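Local coordinates for protein racemase, putative (Roseobacter denitrificans, PDB 3TCS) that binds magnesium and D-alanine in an enolase-superfamily barrel and is probably a hydro-lyase or racemase, at residues P131-A136 / E357-V363; A309-T315 / L332-I336. All blocks are in the same frame, centred on the assembly; numbering follows the deposited sequence.

Interaction 1 (P131-A136 / E357-V363); sequences PGLIRA and EDGHARV
I134 and V363 meet on the buried face of the antiparallel pairing of strands 132-139 and 360-363, CD1 of I134 lying 3.5 Å from V363 CG2, with A361 on the same face. I134 brings CD1 there because CG1 stands anti to its carbonyl carbon (chi1 -53°). G132/V363 and I134/A361 are hydrogen-bonded pairs, and A136 N adds a bond to G359 O of 2.9 Å. G132 has backbone angles that jam any CB against the preceding carbonyl, so glycine is called for.

The other face, carrying L133, R135, H360 and R362, is looser and nearer solvent. CD2 of L133 sits over the centre of the R362 guanidinium, 3.8 Å above its plane, while R362 grips E357 side-on, NE to OE1 at 2.9 Å and NH2 to OE2. The H360 ring takes R135 CA over one face, and its ND1 donates in the ring plane to D358 O, tying the imidazole to the type I' turn from E357 to H360. R135 runs out extended to a salt bridge with D201. On the buried side M319 of helix 314-322 packs against A361 and V363, and L332 of strand 332-335 against I134 and A361.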
ATOM      1  N   PRO B 131       5.373 -14.035 -31.180  1.00 12.01           N
ATOM      2  CA  PRO B 131       6.148 -12.806 -31.369  1.00 11.69           C
ATOM      3  C   PRO B 131       5.538 -12.042 -32.534  1.00 13.40           C
ATOM      4  O   PRO B 131       4.834 -12.625 -33.360  1.00 14.25           O
ATOM      5  CB  PRO B 131       7.550 -13.327 -31.677  1.00 11.94           C
ATOM      6  CG  PRO B 131       7.274 -14.597 -32.417  1.00 11.93           C
ATOM      7  CD  PRO B 131       6.146 -15.217 -31.603  1.00 12.11           C
ATOM      8  N   GLY B 132       5.798 -10.743 -32.606  1.00 12.61           N
ATOM      9  CA  GLY B 132       5.237  -9.958 -33.690  1.00 13.37           C
ATOM     10  C   GLY B 132       5.094  -8.491 -33.339  1.00 13.44           C
ATOM     11  O   GLY B 132       5.614  -8.035 -32.324  1.00 11.60           O
ATOM     12  N   LEU B 133       4.370  -7.756 -34.178  1.00 12.21           N
ATOM     13  CA  LEU B 133       4.174  -6.326 -33.977  1.00 12.56           C
ATOM     14  C   LEU B 133       2.993  -5.968 -33.082  1.00 12.46           C
ATOM     15  O   LEU B 133       2.007  -6.700 -33.003  1.00 11.39           O
ATOM     16  CB  LEU B 133       3.990  -5.640 -35.336  1.00 12.45           C
ATOM     17  CG  LEU B 133       5.159  -5.779 -36.311  1.00 13.08           C
ATOM     18  CD1 LEU B 133       4.731  -5.311 -37.697  1.00 17.03           C
ATOM     19  CD2 LEU B 133       6.341  -4.971 -35.800  1.00 13.08           C
ATOM     20  N   ILE B 134       3.117  -4.832 -32.401  1.00 11.23           N
ATOM     21  CA  ILE B 134       2.062  -4.325 -31.532  1.00 10.70           C
ATOM     22  C   ILE B 134       1.930  -2.847 -31.860  1.00  9.97           C
ATOM     23  O   ILE B 134       2.915  -2.105 -31.819  1.00  8.54           O
ATOM     24  CB  ILE B 134       2.413  -4.441 -30.025  1.00 13.75           C
ATOM     25  CG1 ILE B 134       2.810  -5.873 -29.667  1.00 16.94           C
ATOM     26  CG2 ILE B 134       1.214  -4.021 -29.187  1.00 12.88           C
ATOM     27  CD1 ILE B 134       4.278  -6.181 -29.914  1.00 21.94           C
ATOM     28  N   ARG B 135       0.724  -2.416 -32.206  1.00  9.68           N
ATOM     29  CA  ARG B 135       0.508  -1.012 -32.523  1.00  8.91           C
ATOM     30  C   ARG B 135       0.729  -0.203 -31.250  1.00  8.35           C
ATOM     31  O   ARG B 135       0.273  -0.590 -30.181  1.00  8.03           O
ATOM     32  CB  ARG B 135      -0.915  -0.794 -33.030  1.00 10.37           C
ATOM     33  CG  ARG B 135      -1.218   0.648 -33.376  1.00 12.87           C
ATOM     34  CD  ARG B 135      -2.699   0.825 -33.638  1.00 14.67           C
ATOM     35  NE  ARG B 135      -3.035   2.212 -33.942  1.00 17.73           N
ATOM     36  CZ  ARG B 135      -4.273   2.689 -33.917  1.00 16.43           C
ATOM     37  NH1 ARG B 135      -5.283   1.890 -33.597  1.00 16.16           N
ATOM     38  NH2 ARG B 135      -4.503   3.960 -34.220  1.00 17.98           N
ATOM     39  N   ALA B 136       1.420   0.924 -31.365  1.00  8.64           N
ATOM     40  CA  ALA B 136       1.693   1.758 -30.203  1.00  9.39           C
ATOM     41  C   ALA B 136       1.085   3.143 -30.330  1.00  9.78           C
ATOM     42  O   ALA B 136       0.855   3.626 -31.440  1.00 10.98           O
ATOM     43  CB  ALA B 136       3.193   1.880 -30.009  1.00 12.32           C
ATOM     44  N   GLU B 357       8.512   0.789 -35.850  1.00 15.29           N
ATOM     45  CA  GLU B 357       8.371   0.517 -37.277  1.00 17.83           C
ATOM     46  C   GLU B 357       6.956   0.933 -37.671  1.00 16.33           C
ATOM     47  O   GLU B 357       5.989   0.249 -37.340  1.00 13.38           O
ATOM     48  CB  GLU B 357       8.562  -0.981 -37.564  1.00 20.63           C
ATOM     49  CG  GLU B 357       9.798  -1.595 -36.918  1.00 24.26           C
ATOM     50  CD  GLU B 357       9.958  -3.078 -37.229  1.00 25.17           C
ATOM     51  OE1 GLU B 357      10.531  -3.793 -36.380  1.00 24.86           O
ATOM     52  OE2 GLU B 357       9.529  -3.527 -38.319  1.00 25.51           O
ATOM     53  N   ASP B 358       6.842   2.062 -38.362  1.00 16.11           N
ATOM     54  CA  ASP B 358       5.546   2.575 -38.795  1.00 15.57           C
ATOM     55  C   ASP B 358       4.488   2.487 -37.691  1.00 14.69           C
ATOM     56  O   ASP B 358       3.456   1.839 -37.852  1.00 14.19           O
ATOM     57  CB  ASP B 358       5.074   1.821 -40.040  1.00 21.40           C
ATOM     58  CG  ASP B 358       3.834   2.442 -40.661  1.00 27.54           C
ATOM     59  OD1 ASP B 358       3.800   3.684 -40.822  1.00 29.42           O
ATOM     60  OD2 ASP B 358       2.896   1.686 -40.994  1.00 31.29           O
ATOM     61  N   GLY B 359       4.766   3.132 -36.562  1.00 12.95           N
ATOM     62  CA  GLY B 359       3.825   3.146 -35.455  1.00 11.82           C
ATOM     63  C   GLY B 359       3.673   1.853 -34.676  1.00 11.61           C
ATOM     64  O   GLY B 359       2.793   1.741 -33.826  1.00 12.07           O
ATOM     65  N   HIS B 360       4.527   0.876 -34.958  1.00 10.80           N
ATOM     66  CA  HIS B 360       4.468  -0.402 -34.263  1.00 10.46           C
ATOM     67  C   HIS B 360       5.772  -0.741 -33.561  1.00  9.29           C
ATOM     68  O   HIS B 360       6.854  -0.416 -34.052  1.00  9.69           O
ATOM     69  CB  HIS B 360       4.145  -1.537 -35.243  1.00 11.73           C
ATOM     70  CG  HIS B 360       2.739  -1.517 -35.757  1.00 12.05           C
ATOM     71  ND1 HIS B 360       2.269  -0.536 -36.602  1.00 14.82           N
ATOM     72  CD2 HIS B 360       1.698  -2.355 -35.537  1.00 12.76           C
ATOM     73  CE1 HIS B 360       0.998  -0.769 -36.880  1.00 13.96           C
ATOM     74  NE2 HIS B 360       0.627  -1.867 -36.245  1.00 12.57           N
ATOM     75  N   ALA B 361       5.655  -1.397 -32.409  1.00  8.74           N
ATOM     76  CA  ALA B 361       6.813  -1.846 -31.649  1.00  9.52           C
ATOM     77  C   ALA B 361       6.890  -3.335 -31.977  1.00 10.77           C
ATOM     78  O   ALA B 361       5.928  -3.899 -32.505  1.00 11.18           O
ATOM     79  CB  ALA B 361       6.590  -1.636 -30.161  1.00 10.35           C
ATOM     80  N   ARG B 362       8.007  -3.985 -31.670  1.00 10.45           N
ATOM     81  CA  ARG B 362       8.122  -5.398 -32.004  1.00  9.17           C
ATOM     82  C   ARG B 362       8.648  -6.315 -30.916  1.00  8.13           C
ATOM     83  O   ARG B 362       9.628  -6.006 -30.241  1.00  8.49           O
ATOM     84  CB  ARG B 362       9.010  -5.570 -33.244  1.00 10.23           C
ATOM     85  CG  ARG B 362       9.227  -7.021 -33.664  1.00 11.98           C
ATOM     86  CD  ARG B 362      10.385  -7.157 -34.656  1.00 15.92           C
ATOM     87  NE  ARG B 362      10.100  -6.586 -35.972  1.00 17.15           N
ATOM     88  CZ  ARG B 362       9.334  -7.159 -36.897  1.00 20.94           C
ATOM     89  NH1 ARG B 362       8.755  -8.332 -36.663  1.00 21.28           N
ATOM     90  NH2 ARG B 362       9.149  -6.556 -38.067  1.00 22.17           N
ATOM     91  N   VAL B 363       7.974  -7.447 -30.751  1.00  7.66           N
ATOM     92  CA  VAL B 363       8.413  -8.471 -29.810  1.00  8.41           C
ATOM     93  C   VAL B 363       9.121  -9.464 -30.718  1.00  9.97           C
ATOM     94  O   VAL B 363       8.516  -9.995 -31.655  1.00 10.13           O
ATOM     95  CB  VAL B 363       7.231  -9.192 -29.126  1.00  8.93           C
ATOM     96  CG1 VAL B 363       7.748 -10.409 -28.361  1.00  9.40           C
ATOM     97  CG2 VAL B 363       6.518  -8.243 -28.180  1.00  8.17           C
TER

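Interaction 2 (A309-T315 / L332-I336); sequences ANWSLVT and LEFSI. With DAL (D-alanine), chain L.
W311 reaches across to strand 332-335 with its indole nitrogen, which passes over one face of the F334 ring, 3.8 Å above the plane and toward the rim. The two ring systems lie obliquely, planes at 40°, with W311 CZ2 3.8 Å from F334 CE2. The same NE1 donates to S335 O at 2.9 Å, a weak bond because the N-H points well off the oxygen (123°). Replacing W311 by an alanine would probably leave that face of F334 without its indole neighbour and cost S335 O this donor.

Beside it, S335 packs its CB against A309 O at 3.4 Å. T315 divides its two branches: with CG2 anti to the backbone N and OG1 beside it (chi1 -61°), the methyl meets L332 CD2 at 3.8 Å, whereas the hydroxyl donates back to N310 O in its own segment. One water bridges the segments, donating to T315 OG1, accepting from S335 N at 2.9 Å and reaching E333 O weakly.

Behind this shell, N310 OD1 accepts from both S312 N and S312 OG, the former closing an Asx turn, and S312 OG caps V314 N weakly where the chain leads into helix 314-322. Q345 holds W311 N from outside.

E333 and A309 line the D-alanine pocket at the mouth of the barrel, A309 CB lying 3.6 Å from the ligand CB. The E333 chain extends beyond CG, and its carboxylate is held by S139, by K167 through a salt bridge and by the C308 backbone nitrogen. This wealth of donors is consistent with a carboxylate held in a set orientation beside the amino acid, while the apolar contacts and the water join the strand that carries it to the loop 309-313 and the start of the helix.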
ATOM      1  N   ALA B 309       4.748   3.758 -18.865  1.00  9.45           N
ATOM      2  CA  ALA B 309       5.110   5.139 -19.173  1.00 10.12           C
ATOM      3  C   ALA B 309       6.567   5.541 -19.372  1.00  8.71           C
ATOM      4  O   ALA B 309       6.873   6.732 -19.402  1.00  8.25           O
ATOM      5  CB  ALA B 309       4.482   6.049 -18.119  1.00  8.71           C
ATOM      6  N   ASN B 310       7.469   4.580 -19.497  1.00  8.75           N
ATOM      7  CA  ASN B 310       8.862   4.938 -19.719  1.00  7.39           C
ATOM      8  C   ASN B 310       9.594   3.817 -20.420  1.00  7.83           C
ATOM      9  O   ASN B 310       9.043   2.732 -20.620  1.00  8.38           O
ATOM     10  CB  ASN B 310       9.556   5.294 -18.396  1.00  8.36           C
ATOM     11  CG  ASN B 310       9.485   4.180 -17.383  1.00  8.43           C
ATOM     12  OD1 ASN B 310      10.030   3.097 -17.596  1.00  7.98           O
ATOM     13  ND2 ASN B 310       8.804   4.437 -16.268  1.00  9.15           N
ATOM     14  N   TRP B 311      10.838   4.084 -20.795  1.00  6.57           N
ATOM     15  CA  TRP B 311      11.625   3.096 -21.502  1.00  7.17           C
ATOM     16  C   TRP B 311      12.467   2.179 -20.630  1.00  8.28           C
ATOM     17  O   TRP B 311      13.545   1.736 -21.037  1.00  8.02           O
ATOM     18  CB  TRP B 311      12.494   3.766 -22.567  1.00  8.56           C
ATOM     19  CG  TRP B 311      11.685   4.395 -23.667  1.00 10.07           C
ATOM     20  CD1 TRP B 311      10.327   4.338 -23.831  1.00 10.79           C
ATOM     21  CD2 TRP B 311      12.183   5.202 -24.740  1.00 11.54           C
ATOM     22  NE1 TRP B 311       9.950   5.066 -24.939  1.00 12.50           N
ATOM     23  CE2 TRP B 311      11.071   5.607 -25.513  1.00 12.96           C
ATOM     24  CE3 TRP B 311      13.465   5.625 -25.121  1.00 13.49           C
ATOM     25  CZ2 TRP B 311      11.201   6.417 -26.647  1.00 14.27           C
ATOM     26  CZ3 TRP B 311      13.593   6.432 -26.250  1.00 15.04           C
ATOM     27  CH2 TRP B 311      12.466   6.818 -26.999  1.00 15.38           C
ATOM     28  N   SER B 312      11.988   1.925 -19.418  1.00  9.54           N
ATOM     29  CA  SER B 312      12.653   0.948 -18.567  1.00  9.03           C
ATOM     30  C   SER B 312      12.035  -0.297 -19.212  1.00  8.67           C
ATOM     31  O   SER B 312      11.427  -0.191 -20.288  1.00  7.50           O
ATOM     32  CB  SER B 312      12.226   1.082 -17.094  1.00  8.63           C
ATOM     33  OG  SER B 312      10.873   0.711 -16.884  1.00  8.21           O
ATOM     34  N   LEU B 313      12.167  -1.464 -18.597  1.00  6.62           N
ATOM     35  CA  LEU B 313      11.602  -2.667 -19.195  1.00  6.91           C
ATOM     36  C   LEU B 313      10.080  -2.773 -19.112  1.00  6.74           C
ATOM     37  O   LEU B 313       9.492  -3.660 -19.719  1.00  6.91           O
ATOM     38  CB  LEU B 313      12.225  -3.912 -18.563  1.00  7.86           C
ATOM     39  CG  LEU B 313      13.676  -4.193 -18.956  1.00  6.94           C
ATOM     40  CD1 LEU B 313      14.175  -5.436 -18.244  1.00  7.99           C
ATOM     41  CD2 LEU B 313      13.750  -4.377 -20.457  1.00  9.44           C
ATOM     42  N   VAL B 314       9.434  -1.880 -18.376  1.00  7.28           N
ATOM     43  CA  VAL B 314       7.980  -1.960 -18.254  1.00  6.38           C
ATOM     44  C   VAL B 314       7.264  -1.995 -19.608  1.00  8.29           C
ATOM     45  O   VAL B 314       6.286  -2.730 -19.783  1.00  8.16           O
ATOM     46  CB  VAL B 314       7.431  -0.801 -17.376  1.00  7.06           C
ATOM     47  CG1 VAL B 314       7.645   0.551 -18.059  1.00  5.75           C
ATOM     48  CG2 VAL B 314       5.968  -1.043 -17.053  1.00  6.68           C
ATOM     49  N   THR B 315       7.756  -1.225 -20.574  1.00  7.14           N
ATOM     50  CA  THR B 315       7.123  -1.195 -21.887  1.00  6.64           C
ATOM     51  C   THR B 315       7.292  -2.524 -22.625  1.00  6.78           C
ATOM     52  O   THR B 315       6.350  -3.008 -23.262  1.00  5.65           O
ATOM     53  CB  THR B 315       7.673  -0.028 -22.733  1.00  6.80           C
ATOM     54  OG1 THR B 315       7.389   1.210 -22.071  1.00  6.58           O
ATOM     55  CG2 THR B 315       7.016  -0.002 -24.109  1.00  7.48           C
ATOM     56  N   LEU B 332      -0.284  -0.241 -27.520  1.00  7.79           N
ATOM     57  CA  LEU B 332       0.716  -0.200 -26.457  1.00  8.23           C
ATOM     58  C   LEU B 332       1.026   1.256 -26.110  1.00  7.95           C
ATOM     59  O   LEU B 332       1.299   2.054 -27.004  1.00  7.96           O
ATOM     60  CB  LEU B 332       2.012  -0.851 -26.954  1.00  7.91           C
ATOM     61  CG  LEU B 332       3.255  -0.720 -26.071  1.00  6.69           C
ATOM     62  CD1 LEU B 332       3.271  -1.861 -25.067  1.00  6.37           C
ATOM     63  CD2 LEU B 332       4.518  -0.754 -26.936  1.00  6.45           C
ATOM     64  N   GLU B 333       0.990   1.611 -24.829  1.00  7.98           N
ATOM     65  CA  GLU B 333       1.336   2.977 -24.456  1.00  8.62           C
ATOM     66  C   GLU B 333       2.829   3.126 -24.743  1.00  9.81           C
ATOM     67  O   GLU B 333       3.637   2.285 -24.337  1.00  7.52           O
ATOM     68  CB  GLU B 333       1.065   3.237 -22.974  1.00  9.04           C
ATOM     69  CG  GLU B 333       1.623   4.582 -22.518  1.00  8.04           C
ATOM     70  CD  GLU B 333       1.077   5.052 -21.191  1.00 10.31           C
ATOM     71  OE1 GLU B 333       0.768   4.222 -20.306  1.00  7.67           O
ATOM     72  OE2 GLU B 333       0.968   6.279 -21.032  1.00 12.91           O
ATOM     73  N   PHE B 334       3.205   4.178 -25.457  1.00  8.01           N
ATOM     74  CA  PHE B 334       4.612   4.361 -25.786  1.00  7.94           C
ATOM     75  C   PHE B 334       5.067   5.783 -25.496  1.00  7.89           C
ATOM     76  O   PHE B 334       4.732   6.709 -26.224  1.00  7.30           O
ATOM     77  CB  PHE B 334       4.839   4.036 -27.261  1.00  8.02           C
ATOM     78  CG  PHE B 334       6.286   3.860 -27.625  1.00  9.14           C
ATOM     79  CD1 PHE B 334       6.942   2.661 -27.362  1.00 10.14           C
ATOM     80  CD2 PHE B 334       6.996   4.902 -28.212  1.00  8.91           C
ATOM     81  CE1 PHE B 334       8.291   2.502 -27.681  1.00  8.61           C
ATOM     82  CE2 PHE B 334       8.348   4.754 -28.533  1.00  9.64           C
ATOM     83  CZ  PHE B 334       8.993   3.550 -28.266  1.00 10.29           C
ATOM     84  N   SER B 335       5.833   5.953 -24.424  1.00  8.53           N
ATOM     85  CA  SER B 335       6.324   7.273 -24.057  1.00  8.27           C
ATOM     86  C   SER B 335       7.211   7.853 -25.149  1.00  8.97           C
ATOM     87  O   SER B 335       8.093   7.167 -25.668  1.00  8.76           O
ATOM     88  CB  SER B 335       7.131   7.205 -22.764  1.00  8.56           C
ATOM     89  OG  SER B 335       7.739   8.459 -22.508  1.00  8.98           O
ATOM     90  N   ILE B 336       6.978   9.113 -25.507  1.00  8.25           N
ATOM     91  CA  ILE B 336       7.808   9.750 -26.521  1.00  8.52           C
ATOM     92  C   ILE B 336       8.652  10.880 -25.926  1.00  9.59           C
ATOM     93  O   ILE B 336       9.196  11.707 -26.650  1.00  9.66           O
ATOM     94  CB  ILE B 336       6.957  10.270 -27.729  1.00  7.31           C
ATOM     95  CG1 ILE B 336       5.708  11.016 -27.256  1.00  8.13           C
ATOM     96  CG2 ILE B 336       6.528   9.083 -28.601  1.00  8.99           C
ATOM     97  CD1 ILE B 336       5.976  12.358 -26.611  1.00  7.64           C
TER
HETATM   98  N   DAL L 370      -0.993   6.553 -18.528  1.00 11.02           N
HETATM   99  CA  DAL L 370      -0.172   7.743 -18.242  1.00 13.70           C
HETATM  100  CB  DAL L 370       1.276   7.503 -18.647  1.00  9.29           C
HETATM  101  C   DAL L 370      -0.225   8.052 -16.784  1.00 13.37           C
HETATM  102  O   DAL L 370      -1.265   8.292 -16.262  1.00 20.29           O
HETATM  103  O   HOH W   1       6.114   3.770 -22.550  1.00  9.10           O

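Strand 132-139 joins the two contacts, since it pairs antiparallel with 360-363 in interaction 1 and parallel with 332-335, the strand of interaction 2; R135 O and L332 N lie 2.7 Å apart, a probable hydrogen bond. Helix 314-322 likewise serves both: V314 and T315, near its start, belong to interaction 2, and M319 further along packs on interaction 1. The centres are 13 Å apart, and interaction 2 lies, along the chain, inside the loop that 131-136 and 357-363 close. Interaction 1 is partly buried and away from the annotated sites, joined mainly by backbone hydrogen bonds, its R362-E357 salt bridge lying within one segment. Interaction 2 is buried, joined by side-chain contacts, one weak indole bond and a water, and carries a pocket carboxylate.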